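Local coordinates for protein siderophore enterobactin esterase (Emericella nidulans, PDB 6GUO) that hydrolyses the ester bonds of the bacterial xenosiderophore enterobactin, releasing its iron inside the fungal cell, at residues A[31-37]-A[85-91]. Coordinates in Å, arbitrary orientation, origin at the centre of the assembly. Residue numbers count along the deposited sequence, not the author numbering.
Sequences YQIDVSW and VVIAIGY
Strands 31-36 and 85-90 run antiparallel, their axes 4.7 Å apart at 165°, in the mixed sheet of this alpha/beta-hydrolase; helices cover both faces. Gln-32, Asp-34 and Ser-36 form hydrogen-bonded pairs with Gly-90, Ala-88 and Val-86. Ala-88 N lies 2.8 Å from Asp-34 O; Ser-36 N lies 3.0 Å from Val-86 O. Ile-33 and Val-35 make non-hydrogen-bonded pairs with Ile-89 and Ile-87. These four beta-branched side chains suit extended backbone and point to one face, where the isoleucines pack against helix 131-150 and Val-35 against Trp-21 of strand 18-24; Val-35 CG1 also nestles 3.8 Å from Val-85 CG1.

The other face is stepped. Small Ala-88 and bare Gly-90 leave a hollow beside the longer Gln-32 and Asp-34; Phe-64 of helix 60-77 packs on Ala-88 and Asp-34. Extended Gln-32 (chi1 and chi2 t) bends its amide so that NE2 donates to Asp-34 OD2 (2.9 Å), and water 1 lies 2.8 Å from Asp-34 OD2. Asp-34 OD1 accepts from Ala-14 N of the second subunit, while Ser-36 OG bonds to Thr-68.

At one end Tyr-31 and Tyr-91, both m, lean together obliquely (CE1 to CE1 3.7 Å), their hydroxyls sharing Asp-105. Chemically, one face is apolar; the other mixes Ala-88 and Val-86 with buried polar groups, Asp-34 reaching the second subunit.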
loop_
_atom_site.group_PDB
_atom_site.type_symbol
_atom_site.label_atom_id
_atom_site.label_comp_id
_atom_site.label_asym_id
_atom_site.label_seq_id
_atom_site.Cartn_x
_atom_site.Cartn_y
_atom_site.Cartn_z
ATOM N N TYR A 31 -3.019 -15.562 19.115
ATOM C CA TYR A 31 -2.546 -14.882 17.921
ATOM C C TYR A 31 -3.608 -15.015 16.842
ATOM O O TYR A 31 -4.461 -15.906 16.896
ATOM C CB TYR A 31 -1.235 -15.498 17.443
ATOM C CG TYR A 31 -0.075 -15.222 18.360
ATOM C CD1 TYR A 31 0.556 -13.983 18.355
ATOM C CD2 TYR A 31 0.393 -16.198 19.243
ATOM C CE1 TYR A 31 1.627 -13.720 19.198
ATOM C CE2 TYR A 31 1.465 -15.946 20.085
ATOM C CZ TYR A 31 2.081 -14.706 20.062
ATOM O OH TYR A 31 3.140 -14.449 20.909
ATOM N N GLN A 32 -3.557 -14.109 15.874
ATOM C CA GLN A 32 -4.400 -14.169 14.692
ATOM C C GLN A 32 -3.458 -14.238 13.506
ATOM O O GLN A 32 -2.596 -13.370 13.358
ATOM C CB GLN A 32 -5.287 -12.929 14.588
ATOM C CG GLN A 32 -6.176 -12.900 13.352
ATOM C CD GLN A 32 -7.046 -11.658 13.292
ATOM O OE1 GLN A 32 -7.775 -11.353 14.236
ATOM N NE2 GLN A 32 -6.971 -10.933 12.177
ATOM N N ILE A 33 -3.602 -15.273 12.684
ATOM C CA ILE A 33 -2.842 -15.351 11.443
ATOM C C ILE A 33 -3.795 -15.111 10.275
ATOM O O ILE A 33 -4.876 -15.694 10.225
ATOM C CB ILE A 33 -2.008 -16.656 11.316
ATOM C CG1 ILE A 33 -2.871 -17.913 11.161
ATOM C CG2 ILE A 33 -1.085 -16.807 12.524
ATOM C CD1 ILE A 33 -2.109 -19.077 10.552
ATOM N N ASP A 34 -3.417 -14.206 9.373
ATOM C CA ASP A 34 -4.166 -13.960 8.147
ATOM C C ASP A 34 -3.303 -14.492 7.018
ATOM O O ASP A 34 -2.099 -14.248 6.999
ATOM C CB ASP A 34 -4.427 -12.466 7.950
ATOM C CG ASP A 34 -5.498 -11.925 8.880
ATOM O OD1 ASP A 34 -6.699 -12.083 8.568
ATOM O OD2 ASP A 34 -5.141 -11.320 9.913
ATOM N N VAL A 35 -3.920 -15.233 6.103
ATOM C CA VAL A 35 -3.223 -15.843 4.977
ATOM C C VAL A 35 -3.938 -15.499 3.674
ATOM O O VAL A 35 -5.156 -15.621 3.588
ATOM C CB VAL A 35 -3.141 -17.377 5.132
ATOM C CG1 VAL A 35 -2.341 -17.996 3.988
ATOM C CG2 VAL A 35 -2.521 -17.747 6.473
ATOM N N SER A 36 -3.181 -15.069 2.665
ATOM C CA SER A 36 -3.721 -14.875 1.326
ATOM C C SER A 36 -2.866 -15.594 0.304
ATOM O O SER A 36 -1.678 -15.817 0.526
ATOM C CB SER A 36 -3.811 -13.394 0.959
ATOM O OG SER A 36 -2.531 -12.811 0.803
ATOM N N TRP A 37 -3.487 -15.933 -0.821
ATOM C CA TRP A 37 -2.815 -16.671 -1.881
ATOM C C TRP A 37 -3.228 -16.144 -3.253
ATOM O O TRP A 37 -4.215 -15.415 -3.359
ATOM C CB TRP A 37 -3.065 -18.178 -1.731
ATOM C CG TRP A 37 -4.492 -18.587 -1.652
ATOM C CD1 TRP A 37 -5.268 -19.025 -2.677
ATOM C CD2 TRP A 37 -5.313 -18.628 -0.482
ATOM N NE1 TRP A 37 -6.526 -19.333 -2.227
ATOM C CE2 TRP A 37 -6.583 -19.096 -0.882
ATOM C CE3 TRP A 37 -5.105 -18.308 0.864
ATOM C CZ2 TRP A 37 -7.638 -19.253 0.016
ATOM C CZ3 TRP A 37 -6.150 -18.463 1.753
ATOM C CH2 TRP A 37 -7.405 -18.928 1.324
ATOM N N VAL A 85 2.469 -16.458 -1.314
ATOM C CA VAL A 85 1.532 -16.556 -0.201
ATOM C C VAL A 85 1.944 -15.536 0.861
ATOM O O VAL A 85 3.127 -15.411 1.178
ATOM C CB VAL A 85 1.513 -17.995 0.376
ATOM C CG1 VAL A 85 0.684 -18.086 1.656
ATOM C CG2 VAL A 85 0.977 -18.963 -0.665
ATOM N N VAL A 86 0.965 -14.810 1.402
ATOM C CA VAL A 86 1.194 -13.849 2.480
ATOM C C VAL A 86 0.708 -14.482 3.772
ATOM O O VAL A 86 -0.409 -14.998 3.829
ATOM C CB VAL A 86 0.433 -12.527 2.253
ATOM C CG1 VAL A 86 0.674 -11.548 3.397
ATOM C CG2 VAL A 86 0.843 -11.901 0.929
ATOM N N ILE A 87 1.565 -14.440 4.788
ATOM C CA ILE A 87 1.248 -14.920 6.127
ATOM C C ILE A 87 1.492 -13.774 7.102
ATOM O O ILE A 87 2.635 -13.399 7.365
ATOM C CB ILE A 87 2.090 -16.153 6.506
ATOM C CG1 ILE A 87 1.971 -17.241 5.426
ATOM C CG2 ILE A 87 1.644 -16.680 7.870
ATOM C CD1 ILE A 87 3.047 -17.215 4.360
ATOM N N ALA A 88 0.405 -13.207 7.619
ATOM C CA ALA A 88 0.473 -12.083 8.534
ATOM C C ALA A 88 0.239 -12.601 9.939
ATOM O O ALA A 88 -0.781 -13.225 10.194
ATOM C CB ALA A 88 -0.577 -11.054 8.166
ATOM N N ILE A 89 1.194 -12.364 10.834
ATOM C CA ILE A 89 1.087 -12.810 12.224
ATOM C C ILE A 89 0.754 -11.597 13.079
ATOM O O ILE A 89 1.574 -10.677 13.241
ATOM C CB ILE A 89 2.357 -13.514 12.734
ATOM C CG1 ILE A 89 2.766 -14.651 11.782
ATOM C CG2 ILE A 89 2.123 -14.086 14.133
ATOM C CD1 ILE A 89 3.848 -14.278 10.803
ATOM N N GLY A 90 -0.463 -11.607 13.610
ATOM C CA GLY A 90 -0.998 -10.495 14.370
ATOM C C GLY A 90 -1.812 -10.965 15.554
ATOM O O GLY A 90 -1.526 -12.012 16.144
ATOM N N TYR A 91 -2.845 -10.192 15.876
ATOM C CA TYR A 91 -3.556 -10.289 17.148
ATOM C C TYR A 91 -5.061 -10.128 16.930
ATOM O O TYR A 91 -5.479 -9.524 15.938
ATOM C CB TYR A 91 -3.033 -9.195 18.084
ATOM C CG TYR A 91 -1.531 -9.200 18.201
ATOM C CD1 TYR A 91 -0.889 -10.125 19.013
ATOM C CD2 TYR A 91 -0.745 -8.319 17.458
ATOM C CE1 TYR A 91 0.489 -10.154 19.113
ATOM C CE2 TYR A 91 0.641 -8.335 17.553
ATOM C CZ TYR A 91 1.256 -9.260 18.380
ATOM O OH TYR A 91 2.627 -9.291 18.477
HETATM O O HOH W 1 -2.655 -10.768 11.141
#